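Local coordinates for protein alpha-1,3-glucanase (Bacillus circulans, PDB 5ZRU) that probably hydrolyses alpha-1,3-glucan as a glycoside hydrolase family 87 enzyme, this chain being its catalytic unit with bound calcium and zinc, at residues Y113-D126 with M284-A296. Numbering follows the deposited sequence.
Sequences YYSWQYFSSDHPAD and MNSNLRSRYGEQA. With CA (calcium ion), chain I; ZN (zinc ion), chain G; PE5 (3,6,9,12,15,18,21,24-octaoxahexacosan-1-ol), chain C.
D126 O accepts a weak bond from R289 NH2 at 3.2 Å and is also met by two calcium-bound waters. S290 OG donates to D126 OD2 at 2.7 Å, on the syn side but tilted out of the carboxylate plane. Q117 NE2 gives a nearly straight bond to D126 OD1. Y113 OH donates to N287 O at 2.7 Å, from above the carbonyl plane. With CG of Y113 swung opposite the backbone N (chi1 174°), the ring turns one face to R289 CB. This CH-pi contact sits toward the rim, 4.0 Å from CB to the ring centroid. With alanine in place of Y113, N287 O would probably lose this donor and the R289 chain its packing surface. N285 ND2 donates to Y114 OH at 2.9 Å; Q258 and H318 also bond the N285 amide. Two backbone oxygens, S115 O and W116 O, and five waters bind calcium. Its waters reach R289 NE and R289 O, while R289 NH2 also bonds G89. Zinc joins H123 NE2 at 2.1 Å to E294 OE2 at 2.0 Å. The D1 region thus meets a loop leaving strand 277-285 of the D2 beta-helix through direct bonds, calcium-bound water and shared zinc, so losing either metal would probably weaken the junction.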
loop_
_atom_site.group_PDB
_atom_site.type_symbol
_atom_site.label_atom_id
_atom_site.label_comp_id
_atom_site.label_asym_id
_atom_site.label_seq_id
_atom_site.Cartn_x
_atom_site.Cartn_y
_atom_site.Cartn_z
ATOM N N TYR A 113 9.593 -15.233 4.095
ATOM C CA TYR A 113 8.329 -15.854 4.503
ATOM C C TYR A 113 7.116 -15.051 4.043
ATOM O O TYR A 113 6.156 -15.613 3.501
ATOM C CB TYR A 113 8.299 -16.007 6.028
ATOM C CG TYR A 113 6.974 -16.514 6.585
ATOM C CD1 TYR A 113 6.701 -17.879 6.634
ATOM C CD2 TYR A 113 6.005 -15.633 7.065
ATOM C CE1 TYR A 113 5.505 -18.365 7.148
ATOM C CE2 TYR A 113 4.784 -16.113 7.580
ATOM C CZ TYR A 113 4.556 -17.479 7.618
ATOM O OH TYR A 113 3.384 -17.975 8.122
ATOM N N TYR A 114 7.124 -13.736 4.295
ATOM C CA TYR A 114 5.941 -12.925 4.022
ATOM C C TYR A 114 5.729 -12.705 2.535
ATOM O O TYR A 114 4.584 -12.666 2.063
ATOM C CB TYR A 114 6.060 -11.565 4.702
ATOM C CG TYR A 114 6.308 -11.650 6.172
ATOM C CD1 TYR A 114 5.283 -11.967 7.055
ATOM C CD2 TYR A 114 7.572 -11.383 6.685
ATOM C CE1 TYR A 114 5.522 -12.032 8.424
ATOM C CE2 TYR A 114 7.817 -11.439 8.036
ATOM C CZ TYR A 114 6.794 -11.773 8.902
ATOM O OH TYR A 114 7.083 -11.816 10.253
ATOM N N SER A 115 6.817 -12.499 1.797
ATOM C CA SER A 115 6.779 -12.042 0.420
ATOM C C SER A 115 6.695 -13.246 -0.517
ATOM O O SER A 115 6.553 -14.391 -0.075
ATOM C CB SER A 115 8.004 -11.160 0.145
ATOM O OG SER A 115 9.209 -11.813 0.561
ATOM N N TRP A 116 6.766 -12.977 -1.824
ATOM C CA TRP A 116 6.724 -13.939 -2.929
ATOM C C TRP A 116 5.341 -14.566 -3.105
ATOM O O TRP A 116 4.892 -15.366 -2.275
ATOM C CB TRP A 116 7.797 -15.028 -2.768
ATOM C CG TRP A 116 9.191 -14.477 -2.913
ATOM C CD1 TRP A 116 9.943 -13.897 -1.932
ATOM C CD2 TRP A 116 9.994 -14.440 -4.106
ATOM N NE1 TRP A 116 11.158 -13.502 -2.437
ATOM C CE2 TRP A 116 11.212 -13.814 -3.768
ATOM C CE3 TRP A 116 9.800 -14.874 -5.427
ATOM C CZ2 TRP A 116 12.245 -13.627 -4.693
ATOM C CZ3 TRP A 116 10.825 -14.678 -6.348
ATOM C CH2 TRP A 116 12.028 -14.052 -5.975
ATOM N N GLN A 117 4.672 -14.170 -4.187
ATOM C CA GLN A 117 3.386 -14.693 -4.637
ATOM C C GLN A 117 3.501 -14.992 -6.123
ATOM O O GLN A 117 4.173 -14.262 -6.852
ATOM C CB GLN A 117 2.247 -13.688 -4.407
ATOM C CG GLN A 117 1.917 -13.441 -2.944
ATOM C CD GLN A 117 1.022 -14.532 -2.391
ATOM O OE1 GLN A 117 -0.194 -14.458 -2.529
ATOM N NE2 GLN A 117 1.621 -15.551 -1.770
ATOM N N TYR A 118 2.824 -16.052 -6.580
ATOM C CA TYR A 118 3.100 -16.608 -7.900
ATOM C C TYR A 118 1.827 -16.678 -8.740
ATOM O O TYR A 118 0.771 -17.088 -8.250
ATOM C CB TYR A 118 3.754 -17.998 -7.764
ATOM C CG TYR A 118 5.072 -17.970 -7.014
ATOM C CD1 TYR A 118 6.275 -17.763 -7.692
ATOM C CD2 TYR A 118 5.119 -18.154 -5.627
ATOM C CE1 TYR A 118 7.481 -17.739 -7.016
ATOM C CE2 TYR A 118 6.325 -18.134 -4.940
ATOM C CZ TYR A 118 7.502 -17.923 -5.641
ATOM O OH TYR A 118 8.698 -17.899 -4.966
ATOM N N PHE A 119 1.930 -16.288 -10.013
ATOM C CA PHE A 119 0.746 -16.075 -10.842
ATOM C C PHE A 119 0.806 -16.879 -12.133
ATOM O O PHE A 119 1.664 -16.632 -12.986
ATOM C CB PHE A 119 0.572 -14.586 -11.148
ATOM C CG PHE A 119 0.198 -13.780 -9.934
ATOM C CD1 PHE A 119 -1.134 -13.649 -9.556
ATOM C CD2 PHE A 119 1.182 -13.205 -9.137
ATOM C CE1 PHE A 119 -1.486 -12.929 -8.414
ATOM C CE2 PHE A 119 0.843 -12.480 -7.993
ATOM C CZ PHE A 119 -0.491 -12.347 -7.628
ATOM N N SER A 120 -0.124 -17.821 -12.279
ATOM C CA SER A 120 -0.450 -18.421 -13.569
ATOM C C SER A 120 -1.864 -18.070 -14.008
ATOM O O SER A 120 -2.317 -18.523 -15.066
ATOM C CB SER A 120 -0.272 -19.941 -13.507
ATOM O OG SER A 120 -0.997 -20.486 -12.422
ATOM N N SER A 121 -2.562 -17.274 -13.210
ATOM C CA SER A 121 -3.893 -16.758 -13.471
ATOM C C SER A 121 -4.016 -15.458 -12.691
ATOM O O SER A 121 -3.023 -14.936 -12.168
ATOM C CB SER A 121 -4.967 -17.775 -13.051
ATOM O OG SER A 121 -4.981 -17.913 -11.633
ATOM N N ASP A 122 -5.240 -14.952 -12.564
ATOM C CA ASP A 122 -5.458 -13.773 -11.737
ATOM C C ASP A 122 -5.606 -14.107 -10.256
ATOM O O ASP A 122 -5.986 -13.234 -9.471
ATOM C CB ASP A 122 -6.681 -12.989 -12.223
ATOM C CG ASP A 122 -7.983 -13.761 -12.076
ATOM O OD1 ASP A 122 -7.964 -14.940 -11.650
ATOM O OD2 ASP A 122 -9.036 -13.169 -12.402
ATOM N N HIS A 123 -5.333 -15.342 -9.854
ATOM C CA HIS A 123 -5.318 -15.687 -8.447
ATOM C C HIS A 123 -3.909 -16.097 -8.051
ATOM O O HIS A 123 -3.297 -16.922 -8.744
ATOM C CB HIS A 123 -6.280 -16.836 -8.139
ATOM C CG HIS A 123 -7.707 -16.419 -8.009
ATOM N ND1 HIS A 123 -8.415 -15.843 -9.042
ATOM C CD2 HIS A 123 -8.564 -16.499 -6.963
ATOM C CE1 HIS A 123 -9.646 -15.581 -8.637
ATOM N NE2 HIS A 123 -9.762 -15.977 -7.383
ATOM N N PRO A 124 -3.376 -15.589 -6.944
ATOM C CA PRO A 124 -2.012 -15.956 -6.552
ATOM C C PRO A 124 -1.927 -17.389 -6.057
ATOM O O PRO A 124 -2.883 -17.941 -5.507
ATOM C CB PRO A 124 -1.689 -14.965 -5.426
ATOM C CG PRO A 124 -3.013 -14.627 -4.844
ATOM C CD PRO A 124 -3.983 -14.623 -6.007
ATOM N N ALA A 125 -0.759 -17.987 -6.264
ATOM C CA ALA A 125 -0.382 -19.258 -5.666
ATOM C C ALA A 125 0.765 -19.023 -4.691
ATOM O O ALA A 125 1.483 -18.022 -4.774
ATOM C CB ALA A 125 0.025 -20.277 -6.740
ATOM N N ASP A 126 0.929 -19.949 -3.752
ATOM C CA ASP A 126 1.804 -19.719 -2.610
ATOM C C ASP A 126 3.174 -20.376 -2.741
ATOM O O ASP A 126 4.006 -20.208 -1.845
ATOM C CB ASP A 126 1.121 -20.205 -1.326
ATOM C CG ASP A 126 -0.070 -19.337 -0.940
ATOM O OD1 ASP A 126 0.038 -18.093 -1.047
ATOM O OD2 ASP A 126 -1.118 -19.893 -0.547
ATOM N N MET A 284 2.205 -3.119 13.767
ATOM C CA MET A 284 1.613 -4.456 13.792
ATOM C C MET A 284 2.171 -5.299 12.655
ATOM O O MET A 284 2.356 -4.808 11.540
ATOM C CB MET A 284 0.076 -4.426 13.652
ATOM C CG MET A 284 -0.645 -3.588 14.689
ATOM S SD MET A 284 -2.304 -4.247 14.994
ATOM C CE MET A 284 -2.918 -4.451 13.314
ATOM N N ASN A 285 2.388 -6.579 12.940
ATOM C CA ASN A 285 2.892 -7.539 11.978
ATOM C C ASN A 285 2.097 -8.829 12.118
ATOM O O ASN A 285 1.582 -9.139 13.195
ATOM C CB ASN A 285 4.383 -7.796 12.214
ATOM C CG ASN A 285 5.003 -8.672 11.150
ATOM O OD1 ASN A 285 4.637 -8.597 9.987
ATOM N ND2 ASN A 285 5.943 -9.519 11.553
ATOM N N SER A 286 2.010 -9.584 11.027
ATOM C CA SER A 286 1.280 -10.841 10.988
ATOM C C SER A 286 2.220 -12.038 11.111
ATOM O O SER A 286 3.439 -11.906 11.199
ATOM C CB SER A 286 0.523 -10.970 9.671
ATOM O OG SER A 286 1.461 -11.345 8.671
ATOM N N ASN A 287 1.634 -13.237 11.083
ATOM C CA ASN A 287 2.357 -14.448 10.707
ATOM C C ASN A 287 1.738 -15.055 9.451
ATOM O O ASN A 287 1.588 -16.278 9.327
ATOM C CB ASN A 287 2.388 -15.475 11.841
ATOM C CG ASN A 287 3.429 -16.551 11.603
ATOM O OD1 ASN A 287 4.344 -16.357 10.794
ATOM N ND2 ASN A 287 3.308 -17.685 12.301
ATOM N N LEU A 288 1.392 -14.203 8.488
ATOM C CA LEU A 288 0.566 -14.591 7.352
ATOM C C LEU A 288 1.385 -14.627 6.067
ATOM O O LEU A 288 2.067 -13.649 5.738
ATOM C CB LEU A 288 -0.606 -13.613 7.195
ATOM C CG LEU A 288 -1.583 -13.946 6.070
ATOM C CD1 LEU A 288 -2.338 -15.236 6.405
ATOM C CD2 LEU A 288 -2.543 -12.788 5.829
ATOM N N ARG A 289 1.309 -15.750 5.331
ATOM C CA ARG A 289 1.996 -15.851 4.047
ATOM C C ARG A 289 1.075 -16.190 2.887
ATOM O O ARG A 289 1.568 -16.366 1.764
ATOM C CB ARG A 289 3.121 -16.896 4.103
ATOM C CG ARG A 289 2.660 -18.294 4.518
ATOM C CD ARG A 289 3.780 -19.336 4.315
ATOM N NE ARG A 289 3.920 -19.790 2.930
ATOM C CZ ARG A 289 3.179 -20.745 2.379
ATOM N NH1 ARG A 289 2.229 -21.340 3.093
ATOM N NH2 ARG A 289 3.377 -21.097 1.112
ATOM N N SER A 290 -0.236 -16.280 3.110
ATOM C CA SER A 290 -1.177 -16.652 2.061
ATOM C C SER A 290 -2.448 -15.817 2.156
ATOM O O SER A 290 -2.907 -15.473 3.249
ATOM C CB SER A 290 -1.536 -18.148 2.145
ATOM O OG SER A 290 -2.579 -18.480 1.235
ATOM N N ARG A 291 -3.028 -15.515 0.993
ATOM C CA ARG A 291 -4.359 -14.920 0.918
ATOM C C ARG A 291 -5.479 -15.919 1.169
ATOM O O ARG A 291 -6.634 -15.496 1.317
ATOM C CB ARG A 291 -4.591 -14.284 -0.458
ATOM C CG ARG A 291 -3.880 -12.975 -0.684
ATOM C CD ARG A 291 -4.393 -12.284 -1.951
ATOM N NE ARG A 291 -5.770 -11.809 -1.808
ATOM C CZ ARG A 291 -6.392 -11.073 -2.723
ATOM N NH1 ARG A 291 -5.757 -10.731 -3.837
ATOM N NH2 ARG A 291 -7.638 -10.665 -2.523
ATOM N N TYR A 292 -5.174 -17.217 1.194
ATOM C CA TYR A 292 -6.186 -18.262 1.369
ATOM C C TYR A 292 -7.372 -18.069 0.419
ATOM O O TYR A 292 -8.534 -18.202 0.811
ATOM C CB TYR A 292 -6.674 -18.309 2.819
ATOM C CG TYR A 292 -5.672 -18.830 3.831
ATOM C CD1 TYR A 292 -5.479 -20.198 4.008
ATOM C CD2 TYR A 292 -4.960 -17.956 4.649
ATOM C CE1 TYR A 292 -4.599 -20.677 4.955
ATOM C CE2 TYR A 292 -4.071 -18.429 5.594
ATOM C CZ TYR A 292 -3.894 -19.791 5.743
ATOM O OH TYR A 292 -3.016 -20.278 6.687
ATOM N N GLY A 293 -7.080 -17.718 -0.834
ATOM C CA GLY A 293 -8.114 -17.498 -1.833
ATOM C C GLY A 293 -9.258 -16.583 -1.423
ATOM O O GLY A 293 -10.428 -16.944 -1.580
ATOM N N GLU A 294 -8.933 -15.395 -0.909
ATOM C CA GLU A 294 -9.882 -14.396 -0.407
ATOM C C GLU A 294 -10.623 -14.833 0.854
ATOM O O GLU A 294 -11.562 -14.144 1.284
ATOM C CB GLU A 294 -10.909 -13.987 -1.473
ATOM C CG GLU A 294 -10.296 -13.483 -2.764
ATOM C CD GLU A 294 -10.380 -14.497 -3.894
ATOM O OE1 GLU A 294 -9.395 -15.229 -4.110
ATOM O OE2 GLU A 294 -11.430 -14.565 -4.562
ATOM N N GLN A 295 -10.234 -15.947 1.471
ATOM C CA GLN A 295 -10.839 -16.405 2.715
ATOM C C GLN A 295 -9.892 -16.277 3.901
ATOM O O GLN A 295 -10.086 -16.963 4.908
ATOM C CB GLN A 295 -11.299 -17.861 2.594
ATOM C CG GLN A 295 -12.383 -18.133 1.561
ATOM C CD GLN A 295 -12.757 -19.614 1.508
ATOM O OE1 GLN A 295 -13.270 -20.173 2.479
ATOM N NE2 GLN A 295 -12.484 -20.254 0.377
ATOM N N ALA A 296 -8.864 -15.422 3.802
ATOM C CA ALA A 296 -7.881 -15.346 4.882
ATOM C C ALA A 296 -8.495 -14.778 6.157
ATOM O O ALA A 296 -8.133 -15.205 7.258
ATOM C CB ALA A 296 -6.672 -14.510 4.453
HETATM CA CA CA I . 5.476 -16.427 -0.190
HETATM ZN ZN ZN G . -11.413 -15.863 -6.139
HETATM C C48 PE5 C . 6.337 -14.674 14.081
HETATM C C50 PE5 C . 6.334 -14.486 12.560
HETATM O O1 PE5 C . 7.381 -15.219 11.981
HETATM C C1 PE5 C . 7.430 -15.176 10.581
HETATM C C2 PE5 C . 8.711 -15.833 10.061
HETATM O O2 PE5 C . 9.824 -15.096 10.480
HETATM C C3 PE5 C . 11.072 -15.664 10.199
HETATM C C4 PE5 C . 12.184 -14.778 10.775
HETATM O O3 PE5 C . 12.074 -13.477 10.261
HETATM C C5 PE5 C . 13.078 -12.571 10.632
HETATM C C6 PE5 C . 12.462 -11.244 11.101
HETATM O O4 PE5 C . 12.255 -10.351 10.036
HETATM C C7 PE5 C . 11.061 -9.613 10.075
HETATM C C8 PE5 C . 10.915 -8.897 11.420
HETATM O O5 PE5 C . 9.597 -8.477 11.580
HETATM C C9 PE5 C . 9.268 -8.046 12.873
HETATM C C10 PE5 C . 9.166 -6.527 12.869
HETATM O O6 PE5 C . 10.000 -6.006 13.861
HETATM C C11 PE5 C . 10.362 -4.669 13.677
HETATM C C12 PE5 C . 11.487 -4.295 14.633
HETATM O O7 PE5 C . 10.995 -3.287 15.460
HETATM C C13 PE5 C . 11.902 -2.266 15.756
HETATM C C14 PE5 C . 11.495 -1.637 17.086
HETATM O O8 PE5 C . 10.998 -2.650 17.914
HETATM C C15 PE5 C . 10.511 -2.236 19.164
HETATM C C16 PE5 C . 11.360 -2.867 20.276
HETATM O O52 PE5 C . 10.656 -3.891 20.923
HETATM O O HOH W 1 5.657 -17.712 1.920
HETATM O O HOH W 2 3.816 -15.015 0.730
HETATM O O HOH W 3 2.636 -11.244 3.964
HETATM O O HOH W 4 -2.015 -16.297 -1.531
HETATM O O HOH W 5 3.408 -17.782 -0.326
HETATM O O HOH W 6 5.996 -18.306 -1.539
HETATM O O HOH W 7 -13.336 -15.267 -7.442
HETATM O O HOH W 8 7.929 -16.910 0.313
#